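PDB 6LIR: TCR beta chain from Gallus gallus, which pairs with a TCR alpha chain to form the chicken alpha-beta T-cell receptor, which probably recognises peptide antigens presented by MHC molecules. Local coordinates for residues I123-K128 with K216-D221; W155-V160 with S183-S188; I116-V121 with F205-T210. One frame throughout, in Å; residues are numbered along the deposited sequence.

Contact 1 of 3, residues I123-K128 with K216-D221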
ATOM      1  N   ILE B 123      19.739   4.542   7.158  1.00 37.66           N
ATOM      2  CA  ILE B 123      19.179   5.853   6.866  1.00 35.15           C
ATOM      3  C   ILE B 123      20.285   6.700   6.258  1.00 41.97           C
ATOM      4  O   ILE B 123      21.404   6.741   6.782  1.00 41.39           O
ATOM      5  CB  ILE B 123      18.602   6.520   8.125  1.00 33.65           C
ATOM      6  CG1 ILE B 123      17.475   5.663   8.707  1.00 39.84           C
ATOM      7  CG2 ILE B 123      18.108   7.926   7.798  1.00 35.07           C
ATOM      8  CD1 ILE B 123      16.872   6.229   9.972  1.00 42.04           C
ATOM      9  N   PHE B 124      19.968   7.396   5.177  1.00 38.97           N
ATOM     10  CA  PHE B 124      20.920   8.302   4.562  1.00 40.63           C
ATOM     11  C   PHE B 124      20.817   9.668   5.220  1.00 37.33           C
ATOM     12  O   PHE B 124      19.718  10.162   5.487  1.00 40.73           O
ATOM     13  CB  PHE B 124      20.682   8.388   3.056  1.00 40.25           C
ATOM     14  CG  PHE B 124      21.130   7.161   2.311  1.00 38.93           C
ATOM     15  CD1 PHE B 124      22.399   7.093   1.758  1.00 45.63           C
ATOM     16  CD2 PHE B 124      20.290   6.069   2.181  1.00 39.44           C
ATOM     17  CE1 PHE B 124      22.817   5.963   1.078  1.00 48.43           C
ATOM     18  CE2 PHE B 124      20.703   4.932   1.504  1.00 41.42           C
ATOM     19  CZ  PHE B 124      21.967   4.881   0.952  1.00 44.23           C
ATOM     20  N   SER B 125      21.971  10.250   5.524  1.00 42.01           N
ATOM     21  CA  SER B 125      21.999  11.618   6.009  1.00 45.07           C
ATOM     22  C   SER B 125      21.369  12.538   4.968  1.00 41.12           C
ATOM     23  O   SER B 125      21.615  12.378   3.768  1.00 45.24           O
ATOM     24  CB  SER B 125      23.434  12.061   6.303  1.00 40.61           C
ATOM     25  OG  SER B 125      24.138  11.067   7.022  1.00 46.90           O
ATOM     26  N   PRO B 126      20.541  13.493   5.381  1.00 41.31           N
ATOM     27  CA  PRO B 126      19.917  14.387   4.405  1.00 46.02           C
ATOM     28  C   PRO B 126      20.932  15.369   3.846  1.00 46.67           C
ATOM     29  O   PRO B 126      21.937  15.696   4.482  1.00 43.42           O
ATOM     30  CB  PRO B 126      18.836  15.104   5.218  1.00 44.49           C
ATOM     31  CG  PRO B 126      19.347  15.070   6.614  1.00 45.25           C
ATOM     32  CD  PRO B 126      20.090  13.769   6.755  1.00 44.80           C
ATOM     33  N   SER B 127      20.666  15.822   2.626  1.00 43.60           N
ATOM     34  CA  SER B 127      21.599  16.704   1.940  1.00 44.77           C
ATOM     35  C   SER B 127      21.571  18.094   2.559  1.00 41.01           C
ATOM     36  O   SER B 127      20.505  18.699   2.710  1.00 38.16           O
ATOM     37  CB  SER B 127      21.248  16.782   0.455  1.00 45.01           C
ATOM     38  OG  SER B 127      22.066  17.726  -0.213  1.00 51.97           O
ATOM     39  N   LYS B 128      22.754  18.610   2.902  1.00 43.48           N
ATOM     40  CA  LYS B 128      22.841  19.979   3.400  1.00 46.05           C
ATOM     41  C   LYS B 128      22.440  20.976   2.322  1.00 42.91           C
ATOM     42  O   LYS B 128      21.886  22.038   2.630  1.00 45.89           O
ATOM     43  CB  LYS B 128      24.254  20.272   3.912  1.00 46.84           C
ATOM     44  CG  LYS B 128      24.729  19.315   4.998  1.00 53.90           C
ATOM     45  CD  LYS B 128      25.645  20.010   6.002  1.00 57.85           C
ATOM     46  CE  LYS B 128      25.943  19.108   7.195  1.00 67.16           C
ATOM     47  NZ  LYS B 128      25.429  19.664   8.482  1.00 71.70           N
ATOM     48  N   LYS B 216      16.333   1.489  12.943  1.00 40.70           N
ATOM     49  CA  LYS B 216      17.432   2.387  12.638  1.00 49.81           C
ATOM     50  C   LYS B 216      17.034   3.792  13.053  1.00 41.18           C
ATOM     51  O   LYS B 216      15.888   4.204  12.854  1.00 45.99           O
ATOM     52  CB  LYS B 216      17.780   2.347  11.148  1.00 46.65           C
ATOM     53  CG  LYS B 216      19.255   2.510  10.861  1.00 55.75           C
ATOM     54  CD  LYS B 216      20.065   1.356  11.432  1.00 55.12           C
ATOM     55  CE  LYS B 216      21.528   1.749  11.534  1.00 59.85           C
ATOM     56  NZ  LYS B 216      22.444   0.591  11.701  1.00 66.49           N
ATOM     57  N   ILE B 217      17.981   4.536  13.612  1.00 46.21           N
ATOM     58  CA  ILE B 217      17.696   5.861  14.143  1.00 49.20           C
ATOM     59  C   ILE B 217      18.666   6.855  13.531  1.00 48.78           C
ATOM     60  O   ILE B 217      19.839   6.538  13.306  1.00 50.27           O
ATOM     61  CB  ILE B 217      17.811   5.896  15.681  1.00 52.51           C
ATOM     62  CG1 ILE B 217      17.132   4.677  16.313  1.00 51.48           C
ATOM     63  CG2 ILE B 217      17.241   7.196  16.235  1.00 52.12           C
ATOM     64  CD1 ILE B 217      15.656   4.832  16.506  1.00 53.77           C
ATOM     65  N   ILE B 218      18.178   8.064  13.283  1.00 43.55           N
ATOM     66  CA  ILE B 218      19.027   9.220  13.051  1.00 45.41           C
ATOM     67  C   ILE B 218      18.415  10.378  13.822  1.00 45.76           C
ATOM     68  O   ILE B 218      17.190  10.540  13.851  1.00 41.83           O
ATOM     69  CB  ILE B 218      19.174   9.534  11.543  1.00 44.52           C
ATOM     70  CG1 ILE B 218      20.224  10.624  11.312  1.00 45.64           C
ATOM     71  CG2 ILE B 218      17.836   9.918  10.922  1.00 41.52           C
ATOM     72  CD1 ILE B 218      20.672  10.738   9.864  1.00 44.21           C
ATOM     73  N   TYR B 219      19.260  11.144  14.497  1.00 39.25           N
ATOM     74  CA  TYR B 219      18.825  12.328  15.218  1.00 43.30           C
ATOM     75  C   TYR B 219      19.012  13.571  14.361  1.00 45.28           C
ATOM     76  O   TYR B 219      19.796  13.585  13.408  1.00 46.69           O
ATOM     77  CB  TYR B 219      19.579  12.461  16.543  1.00 46.75           C
ATOM     78  CG  TYR B 219      19.054  11.517  17.595  1.00 46.81           C
ATOM     79  CD1 TYR B 219      18.016  11.895  18.436  1.00 46.69           C
ATOM     80  CD2 TYR B 219      19.575  10.236  17.728  1.00 44.84           C
ATOM     81  CE1 TYR B 219      17.523  11.028  19.394  1.00 50.86           C
ATOM     82  CE2 TYR B 219      19.089   9.361  18.683  1.00 51.56           C
ATOM     83  CZ  TYR B 219      18.064   9.763  19.512  1.00 54.84           C
ATOM     84  OH  TYR B 219      17.578   8.897  20.464  1.00 56.92           O
ATOM     85  N   GLY B 220      18.276  14.620  14.712  1.00 44.58           N
ATOM     86  CA  GLY B 220      18.410  15.886  14.024  1.00 49.72           C
ATOM     87  C   GLY B 220      19.724  16.579  14.340  1.00 53.93           C
ATOM     88  O   GLY B 220      20.488  16.176  15.218  1.00 52.56           O
ATOM     89  N   ASP B 221      19.985  17.652  13.599  1.00 61.01           N
ATOM     90  CA  ASP B 221      21.213  18.420  13.732  1.00 62.63           C
ATOM     91  C   ASP B 221      20.973  19.654  14.594  1.00 66.84           C
ATOM     92  O   ASP B 221      19.836  20.021  14.901  1.00 67.06           O
ATOM     93  CB  ASP B 221      21.739  18.835  12.351  1.00 67.03           C
ATOM     94  CG  ASP B 221      22.953  18.036  11.920  1.00 70.78           C
ATOM     95  OD1 ASP B 221      23.194  16.960  12.504  1.00 81.45           O
ATOM     96  OD2 ASP B 221      23.664  18.483  10.994  1.00 71.74           O
TER
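Ile-123 and Ile-218 carry most of the 281 Å² buried here, and they meet by their beta branches: Ile-123 CG2 lies 3.7 Å from Ile-218 CG2, the two side chains crossing obliquely. Their first torsions differ. In Ile-123, chi1 of -61° sets CG1 beside the backbone N and CG2 anti to it, and CD1, extended beyond CG1, is driven on toward the backbone of the other strand, where it stops 3.7 Å from Lys-216 O. In Ile-218, chi1 of -172° puts CG1 anti to the backbone N and CG2 into the crowded position between N and the carbonyl carbon; the longer branch then slants across toward the later residues of 123-128, its tip CD1 resting 4.2 Å from Ser-125 CA and 4.4 Å from Pro-126 CD. Lys-216 adds only the root of its chain, CB standing 4.1 Å from Ile-123 CG1; a bend at chi2 leads the ammonium end away, toward a long, weak ion pair with Asp-124 of the TCR alpha chain. At the far end the contact turns polar. Lys-128, bent at chi2 and chi4, brings NZ to 3.3 Å from Asp-221 OD2, a salt bridge whose hydrogen bond is weak, with the two side chains at about a right angle. The segments run nearly the same way, 17° apart, as opposed strands of a C1-set immunoglobulin sandwich. Strand 120-124 borders strand 136-146, whose Ala-137 and Leu-139 touch Pro-126, whereas strand 210-219 pairs with 198-207. Trp-192 of helix 189-192 packs against Pro-126, Ile-218 and Asp-221, and helix 128-134 begins at Lys-128, just after the N-cap Ser-127.

Contact 2 of 3, residues W155-V160 with S183-S188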
ATOM      1  N   TRP B 155       7.906   4.632   9.737  1.00 37.52           N
ATOM      2  CA  TRP B 155       8.644   5.654  10.461  1.00 37.10           C
ATOM      3  C   TRP B 155       8.000   5.922  11.814  1.00 42.08           C
ATOM      4  O   TRP B 155       6.771   5.958  11.930  1.00 39.12           O
ATOM      5  CB  TRP B 155       8.691   6.962   9.668  1.00 42.28           C
ATOM      6  CG  TRP B 155       9.590   6.951   8.476  1.00 38.65           C
ATOM      7  CD1 TRP B 155       9.244   6.649   7.191  1.00 40.68           C
ATOM      8  CD2 TRP B 155      10.979   7.292   8.449  1.00 41.10           C
ATOM      9  NE1 TRP B 155      10.338   6.770   6.365  1.00 39.90           N
ATOM     10  CE2 TRP B 155      11.415   7.162   7.114  1.00 41.90           C
ATOM     11  CE3 TRP B 155      11.900   7.690   9.425  1.00 38.01           C
ATOM     12  CZ2 TRP B 155      12.730   7.416   6.730  1.00 42.55           C
ATOM     13  CZ3 TRP B 155      13.204   7.939   9.043  1.00 41.59           C
ATOM     14  CH2 TRP B 155      13.607   7.803   7.707  1.00 40.01           C
ATOM     15  N   LYS B 156       8.835   6.118  12.831  1.00 40.31           N
ATOM     16  CA  LYS B 156       8.428   6.740  14.081  1.00 41.34           C
ATOM     17  C   LYS B 156       9.248   8.003  14.304  1.00 44.70           C
ATOM     18  O   LYS B 156      10.461   8.009  14.075  1.00 44.83           O
ATOM     19  CB  LYS B 156       8.596   5.779  15.261  1.00 43.47           C
ATOM     20  CG  LYS B 156       7.580   4.646  15.278  1.00 48.81           C
ATOM     21  CD  LYS B 156       7.650   3.855  16.576  1.00 47.34           C
ATOM     22  CE  LYS B 156       6.585   2.778  16.621  1.00 52.96           C
ATOM     23  NZ  LYS B 156       6.690   1.938  17.845  1.00 62.82           N
ATOM     24  N   VAL B 157       8.598   9.063  14.775  1.00 39.78           N
ATOM     25  CA  VAL B 157       9.292  10.280  15.180  1.00 47.05           C
ATOM     26  C   VAL B 157       9.041  10.469  16.670  1.00 49.30           C
ATOM     27  O   VAL B 157       7.902  10.716  17.090  1.00 50.38           O
ATOM     28  CB  VAL B 157       8.834  11.507  14.380  1.00 47.41           C
ATOM     29  CG1 VAL B 157       9.538  12.753  14.888  1.00 47.40           C
ATOM     30  CG2 VAL B 157       9.110  11.308  12.897  1.00 44.35           C
ATOM     31  N   ASN B 158      10.107  10.375  17.461  1.00 48.24           N
ATOM     32  CA  ASN B 158      10.045  10.488  18.916  1.00 51.08           C
ATOM     33  C   ASN B 158       9.006   9.524  19.491  1.00 54.37           C
ATOM     34  O   ASN B 158       8.072   9.911  20.195  1.00 56.69           O
ATOM     35  CB  ASN B 158       9.760  11.932  19.336  1.00 49.63           C
ATOM     36  CG  ASN B 158      10.901  12.871  18.996  1.00 51.67           C
ATOM     37  OD1 ASN B 158      12.069  12.483  19.038  1.00 46.03           O
ATOM     38  ND2 ASN B 158      10.568  14.110  18.654  1.00 47.71           N
ATOM     39  N   GLY B 159       9.190   8.243  19.175  1.00 52.31           N
ATOM     40  CA  GLY B 159       8.330   7.191  19.678  1.00 58.56           C
ATOM     41  C   GLY B 159       6.939   7.117  19.081  1.00 56.46           C
ATOM     42  O   GLY B 159       6.213   6.162  19.381  1.00 56.18           O
ATOM     43  N   VAL B 160       6.535   8.077  18.252  1.00 49.22           N
ATOM     44  CA  VAL B 160       5.175   8.145  17.728  1.00 53.69           C
ATOM     45  C   VAL B 160       5.174   7.752  16.257  1.00 52.90           C
ATOM     46  O   VAL B 160       6.048   8.176  15.492  1.00 50.09           O
ATOM     47  CB  VAL B 160       4.589   9.559  17.918  1.00 56.25           C
ATOM     48  CG1 VAL B 160       3.154   9.630  17.416  1.00 53.45           C
ATOM     49  CG2 VAL B 160       4.674   9.978  19.382  1.00 55.13           C
ATOM     50  N   SER B 183      11.965   4.143   1.651  1.00 37.72           N
ATOM     51  CA  SER B 183      10.978   5.032   2.244  1.00 39.20           C
ATOM     52  C   SER B 183      11.627   6.377   2.503  1.00 40.18           C
ATOM     53  O   SER B 183      12.750   6.445   3.010  1.00 41.09           O
ATOM     54  CB  SER B 183      10.421   4.466   3.554  1.00 37.84           C
ATOM     55  OG  SER B 183       9.375   5.292   4.034  1.00 41.46           O
ATOM     56  N   ARG B 184      10.922   7.440   2.136  1.00 37.46           N
ATOM     57  CA  ARG B 184      11.394   8.802   2.315  1.00 41.89           C
ATOM     58  C   ARG B 184      10.480   9.518   3.294  1.00 41.21           C
ATOM     59  O   ARG B 184       9.253   9.437   3.173  1.00 39.05           O
ATOM     60  CB  ARG B 184      11.456   9.541   0.976  1.00 38.97           C
ATOM     61  CG  ARG B 184      12.568   9.035   0.071  1.00 42.82           C
ATOM     62  CD  ARG B 184      12.071   8.710  -1.334  1.00 49.30           C
ATOM     63  NE  ARG B 184      11.002   7.721  -1.327  1.00 48.30           N
ATOM     64  CZ  ARG B 184      10.899   6.716  -2.192  1.00 44.58           C
ATOM     65  NH1 ARG B 184      11.809   6.545  -3.142  1.00 47.13           N
ATOM     66  NH2 ARG B 184       9.884   5.875  -2.098  1.00 44.92           N
ATOM     67  N   LEU B 185      11.076  10.178   4.281  1.00 34.67           N
ATOM     68  CA  LEU B 185      10.371  11.102   5.162  1.00 37.25           C
ATOM     69  C   LEU B 185      10.939  12.494   4.919  1.00 38.21           C
ATOM     70  O   LEU B 185      12.107  12.754   5.227  1.00 36.42           O
ATOM     71  CB  LEU B 185      10.518  10.692   6.627  1.00 36.77           C
ATOM     72  CG  LEU B 185      10.153  11.748   7.677  1.00 39.85           C
ATOM     73  CD1 LEU B 185       8.701  12.198   7.532  1.00 38.43           C
ATOM     74  CD2 LEU B 185      10.422  11.234   9.091  1.00 37.66           C
ATOM     75  N   ARG B 186      10.121  13.381   4.362  1.00 37.48           N
ATOM     76  CA  ARG B 186      10.523  14.761   4.111  1.00 38.23           C
ATOM     77  C   ARG B 186       9.944  15.661   5.193  1.00 40.78           C
ATOM     78  O   ARG B 186       8.733  15.643   5.438  1.00 39.75           O
ATOM     79  CB  ARG B 186      10.075  15.233   2.726  1.00 35.41           C
ATOM     80  CG  ARG B 186      10.830  16.480   2.251  1.00 34.35           C
ATOM     81  CD  ARG B 186      10.588  16.806   0.782  1.00 35.84           C
ATOM     82  NE  ARG B 186      11.671  17.632   0.239  1.00 35.00           N
ATOM     83  CZ  ARG B 186      11.590  18.340  -0.885  1.00 39.72           C
ATOM     84  NH1 ARG B 186      10.472  18.337  -1.596  1.00 37.52           N
ATOM     85  NH2 ARG B 186      12.629  19.057  -1.297  1.00 38.01           N
ATOM     86  N   ILE B 187      10.812  16.426   5.859  1.00 40.19           N
ATOM     87  CA  ILE B 187      10.401  17.290   6.956  1.00 43.47           C
ATOM     88  C   ILE B 187      10.931  18.699   6.723  1.00 44.63           C
ATOM     89  O   ILE B 187      11.867  18.918   5.950  1.00 46.32           O
ATOM     90  CB  ILE B 187      10.904  16.758   8.312  1.00 45.42           C
ATOM     91  CG1 ILE B 187      12.430  16.681   8.295  1.00 41.59           C
ATOM     92  CG2 ILE B 187      10.298  15.390   8.609  1.00 36.50           C
ATOM     93  CD1 ILE B 187      13.029  16.103   9.546  1.00 43.92           C
ATOM     94  N   SER B 188      10.313  19.661   7.410  1.00 42.81           N
ATOM     95  CA  SER B 188      10.790  21.037   7.384  1.00 47.23           C
ATOM     96  C   SER B 188      12.187  21.136   7.993  1.00 48.17           C
ATOM     97  O   SER B 188      12.586  20.315   8.823  1.00 45.23           O
ATOM     98  CB  SER B 188       9.821  21.947   8.137  1.00 45.20           C
ATOM     99  OG  SER B 188       9.890  21.699   9.529  1.00 51.01           O
TER
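With chi1 at -73° and chi2 at 93°, the Trp-155 indole stands beside its backbone N and turns its NE1 edge to Ser-183, whose OG is anti to its own backbone N. NE1 donates to Ser-183 OG at 2.9 Å; the oxygen lies near the ring plane, but the bond is bent, with an N-H...O angle of 137°. Leu-185 comes over one face of the indole: its CB sits 3.8 Å from the centroid of the five-membered ring, a CH-pi contact almost along the ring normal. Leu-185 CG is anti to the backbone N, which carries CD2 on to the CE3 side of the indole, 3.9 Å from Trp-155 CE3, and to within 4.0 Å of Val-157 CG2. Strands 152-157 and 178-188 belong to the two facing sheets of the C1-set sandwich, and Trp-155 is its core tryptophan, touching both Cys-141 and Cys-201 of the intradomain disulfide. An alanine at Trp-155 would probably loosen the sandwich, since Leu-185 would lose the surface beneath it and Ser-183 its indole donor. Chemically, the one polar atom of the indole is paired inside a largely apolar core, and Ser-183 OG, also bonded to Thr-168 OG1, is held by two partners, which is likely to fix its rotation.

Contact 3 of 3, residues I116-V121 with F205-T210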
ATOM      1  N   ILE B 116      15.110 -17.420   4.261  1.00 65.47           N
ATOM      2  CA  ILE B 116      14.723 -16.027   4.456  1.00 59.70           C
ATOM      3  C   ILE B 116      15.958 -15.233   4.850  1.00 59.15           C
ATOM      4  O   ILE B 116      16.708 -15.637   5.746  1.00 64.26           O
ATOM      5  CB  ILE B 116      13.628 -15.913   5.529  1.00 58.48           C
ATOM      6  CG1 ILE B 116      12.343 -16.606   5.073  1.00 55.56           C
ATOM      7  CG2 ILE B 116      13.370 -14.456   5.878  1.00 55.09           C
ATOM      8  CD1 ILE B 116      11.419 -16.966   6.219  1.00 55.71           C
ATOM      9  N   ILE B 117      16.179 -14.105   4.184  1.00 55.31           N
ATOM     10  CA  ILE B 117      17.313 -13.239   4.481  1.00 52.16           C
ATOM     11  C   ILE B 117      16.775 -11.936   5.054  1.00 47.55           C
ATOM     12  O   ILE B 117      15.940 -11.271   4.429  1.00 48.91           O
ATOM     13  CB  ILE B 117      18.174 -12.987   3.236  1.00 54.00           C
ATOM     14  CG1 ILE B 117      18.553 -14.317   2.578  1.00 57.44           C
ATOM     15  CG2 ILE B 117      19.418 -12.203   3.608  1.00 52.15           C
ATOM     16  CD1 ILE B 117      18.809 -14.212   1.093  1.00 57.05           C
ATOM     17  N   GLU B 118      17.254 -11.576   6.242  1.00 50.87           N
ATOM     18  CA  GLU B 118      16.892 -10.309   6.849  1.00 51.08           C
ATOM     19  C   GLU B 118      17.433  -9.149   6.016  1.00 56.16           C
ATOM     20  O   GLU B 118      18.451  -9.285   5.332  1.00 55.20           O
ATOM     21  CB  GLU B 118      17.421 -10.217   8.279  1.00 55.72           C
ATOM     22  CG  GLU B 118      18.933 -10.317   8.412  1.00 60.69           C
ATOM     23  CD  GLU B 118      19.387 -10.301   9.861  1.00 66.74           C
ATOM     24  OE1 GLU B 118      20.010  -9.300  10.285  1.00 63.81           O
ATOM     25  OE2 GLU B 118      19.115 -11.290  10.579  1.00 69.13           O
ATOM     26  N   PRO B 119      16.763  -8.003   6.043  1.00 50.41           N
ATOM     27  CA  PRO B 119      17.251  -6.843   5.297  1.00 47.90           C
ATOM     28  C   PRO B 119      18.415  -6.164   5.999  1.00 49.73           C
ATOM     29  O   PRO B 119      18.599  -6.264   7.212  1.00 48.08           O
ATOM     30  CB  PRO B 119      16.032  -5.918   5.267  1.00 45.06           C
ATOM     31  CG  PRO B 119      15.365  -6.205   6.576  1.00 44.85           C
ATOM     32  CD  PRO B 119      15.508  -7.700   6.756  1.00 44.75           C
ATOM     33  N   ASP B 120      19.197  -5.445   5.202  1.00 52.35           N
ATOM     34  CA  ASP B 120      20.085  -4.428   5.735  1.00 49.82           C
ATOM     35  C   ASP B 120      19.326  -3.113   5.697  1.00 49.46           C
ATOM     36  O   ASP B 120      18.629  -2.820   4.722  1.00 49.78           O
ATOM     37  CB  ASP B 120      21.371  -4.318   4.913  1.00 58.28           C
ATOM     38  CG  ASP B 120      22.236  -5.557   5.006  1.00 66.53           C
ATOM     39  OD1 ASP B 120      22.868  -5.766   6.064  1.00 71.29           O
ATOM     40  OD2 ASP B 120      22.289  -6.319   4.017  1.00 67.59           O
ATOM     41  N   VAL B 121      19.461  -2.320   6.754  1.00 39.76           N
ATOM     42  CA  VAL B 121      18.658  -1.113   6.907  1.00 42.38           C
ATOM     43  C   VAL B 121      19.595   0.033   7.244  1.00 44.84           C
ATOM     44  O   VAL B 121      20.304  -0.017   8.256  1.00 43.45           O
ATOM     45  CB  VAL B 121      17.584  -1.263   7.998  1.00 37.84           C
ATOM     46  CG1 VAL B 121      16.705  -0.019   8.043  1.00 35.79           C
ATOM     47  CG2 VAL B 121      16.738  -2.512   7.764  1.00 39.66           C
ATOM     48  N   PHE B 205       9.529  -7.720   9.331  1.00 38.79           N
ATOM     49  CA  PHE B 205       9.608  -8.842   8.407  1.00 37.91           C
ATOM     50  C   PHE B 205       9.346 -10.122   9.192  1.00 39.87           C
ATOM     51  O   PHE B 205       9.013 -10.085  10.380  1.00 42.21           O
ATOM     52  CB  PHE B 205      10.961  -8.855   7.679  1.00 37.23           C
ATOM     53  CG  PHE B 205      12.151  -8.869   8.596  1.00 38.46           C
ATOM     54  CD1 PHE B 205      12.676  -7.685   9.093  1.00 38.39           C
ATOM     55  CD2 PHE B 205      12.757 -10.063   8.949  1.00 42.33           C
ATOM     56  CE1 PHE B 205      13.776  -7.697   9.935  1.00 36.82           C
ATOM     57  CE2 PHE B 205      13.857 -10.079   9.790  1.00 44.35           C
ATOM     58  CZ  PHE B 205      14.366  -8.893  10.281  1.00 42.90           C
ATOM     59  N   PHE B 206       9.486 -11.260   8.520  1.00 38.87           N
ATOM     60  CA  PHE B 206       9.209 -12.556   9.122  1.00 42.83           C
ATOM     61  C   PHE B 206      10.403 -13.466   8.888  1.00 47.00           C
ATOM     62  O   PHE B 206      10.841 -13.638   7.747  1.00 44.46           O
ATOM     63  CB  PHE B 206       7.939 -13.169   8.523  1.00 44.39           C
ATOM     64  CG  PHE B 206       7.513 -14.452   9.172  1.00 43.20           C
ATOM     65  CD1 PHE B 206       7.986 -15.669   8.709  1.00 47.68           C
ATOM     66  CD2 PHE B 206       6.621 -14.442  10.232  1.00 43.72           C
ATOM     67  CE1 PHE B 206       7.586 -16.854   9.299  1.00 49.98           C
ATOM     68  CE2 PHE B 206       6.218 -15.624  10.825  1.00 48.06           C
ATOM     69  CZ  PHE B 206       6.699 -16.830  10.355  1.00 45.87           C
ATOM     70  N   LYS B 207      10.924 -14.044   9.969  1.00 50.95           N
ATOM     71  CA  LYS B 207      12.083 -14.920   9.885  1.00 52.64           C
ATOM     72  C   LYS B 207      12.021 -15.935  11.016  1.00 56.82           C
ATOM     73  O   LYS B 207      11.616 -15.601  12.134  1.00 54.68           O
ATOM     74  CB  LYS B 207      13.383 -14.109   9.956  1.00 56.93           C
ATOM     75  CG  LYS B 207      14.659 -14.906   9.739  1.00 59.69           C
ATOM     76  CD  LYS B 207      15.871 -14.091  10.174  1.00 62.64           C
ATOM     77  CE  LYS B 207      17.170 -14.685   9.657  1.00 66.22           C
ATOM     78  NZ  LYS B 207      18.333 -13.801   9.955  1.00 67.44           N
ATOM     79  N   ASN B 208      12.440 -17.164  10.720  1.00 57.05           N
ATOM     80  CA  ASN B 208      12.520 -18.244  11.705  1.00 56.13           C
ATOM     81  C   ASN B 208      11.195 -18.425  12.441  1.00 56.68           C
ATOM     82  O   ASN B 208      11.137 -18.467  13.673  1.00 55.75           O
ATOM     83  CB  ASN B 208      13.664 -17.998  12.691  1.00 55.74           C
ATOM     84  CG  ASN B 208      15.026 -18.235  12.071  1.00 62.76           C
ATOM     85  OD1 ASN B 208      15.227 -19.204  11.338  1.00 68.94           O
ATOM     86  ND2 ASN B 208      15.970 -17.345  12.358  1.00 61.44           N
ATOM     87  N   GLY B 209      10.115 -18.535  11.672  1.00 49.30           N
ATOM     88  CA  GLY B 209       8.831 -18.819  12.274  1.00 48.75           C
ATOM     89  C   GLY B 209       8.217 -17.698  13.079  1.00 48.74           C
ATOM     90  O   GLY B 209       7.208 -17.927  13.752  1.00 50.40           O
ATOM     91  N   THR B 210       8.781 -16.492  13.036  1.00 51.12           N
ATOM     92  CA  THR B 210       8.278 -15.419  13.881  1.00 48.31           C
ATOM     93  C   THR B 210       8.471 -14.071  13.199  1.00 49.32           C
ATOM     94  O   THR B 210       9.223 -13.934  12.230  1.00 47.33           O
ATOM     95  CB  THR B 210       8.968 -15.424  15.250  1.00 54.76           C
ATOM     96  OG1 THR B 210       8.258 -14.569  16.155  1.00 55.65           O
ATOM     97  CG2 THR B 210      10.408 -14.945  15.121  1.00 47.64           C
TER
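Five residue pairs make the first shell. Pro-119 lays its CD over one face of the Phe-205 ring, 3.7 Å from the centroid and 15° off the normal, a CH-pi contact displaced toward the ring's rim. Glu-118 CB touches the same ring obliquely, 3.9 Å from Phe-205 CE2. Farther out, Glu-118 OE2 takes a hydrogen bond from Lys-207 NZ at 2.7 Å through its anti lone pair, completing a salt bridge. Ile-116 presses CG2 close to the backbone, 3.2 Å from Phe-206 O, while Ile-116 CD1 comes up at the edge of the Phe-206 ring, 4.4 Å from Phe-206 CD1. The CB and CG of Lys-207 pass alongside Ile-116 CG2, the two side chains sliding past each other in opposite directions. Torsions set these meetings. Phe-205 and Glu-118 both hold CG in the crowded position between N and the carbonyl carbon (chi1 56° and 60°), while Lys-207 is extended throughout, so its ammonium spans the distance to the carboxylate. Behind Lys-207 a type I' turn, closed by paired backbone bonds between Lys-207 and Thr-210, reverses the chain into strand 210-219 and lays Thr-210 O over a face of Phe-206. The contact sits at the junction of the variable and constant domains: Ile-116 and Phe-206 both pack on strand 7-11 of the V-set domain, whereas Pro-119 meets Phe-146 of strand 136-146 and Phe-205 meets Ile-214 of strand 210-219.

In the fold
Contacts 1 and 2 join the same two constant-domain sheets at neighbouring places, their centres 11 Å apart, and meet directly where Ile-123 CD1 packs against Trp-155 CZ3. Contact 2 is the buried one, nearly all apolar, with its single polar pair enclosed. Contacts 1 and 3 are partly buried and share a plan: apolar packing inward, a lysine–carboxylate salt bridge at the more exposed margin, weak in contact 1 and short in contact 3. Both use strand 120-124, one from each end, and touch through Lys-216 and Val-121. They differ in surroundings: contact 1 borders the TCR alpha chain, contact 3 the V-set domain of its own chain.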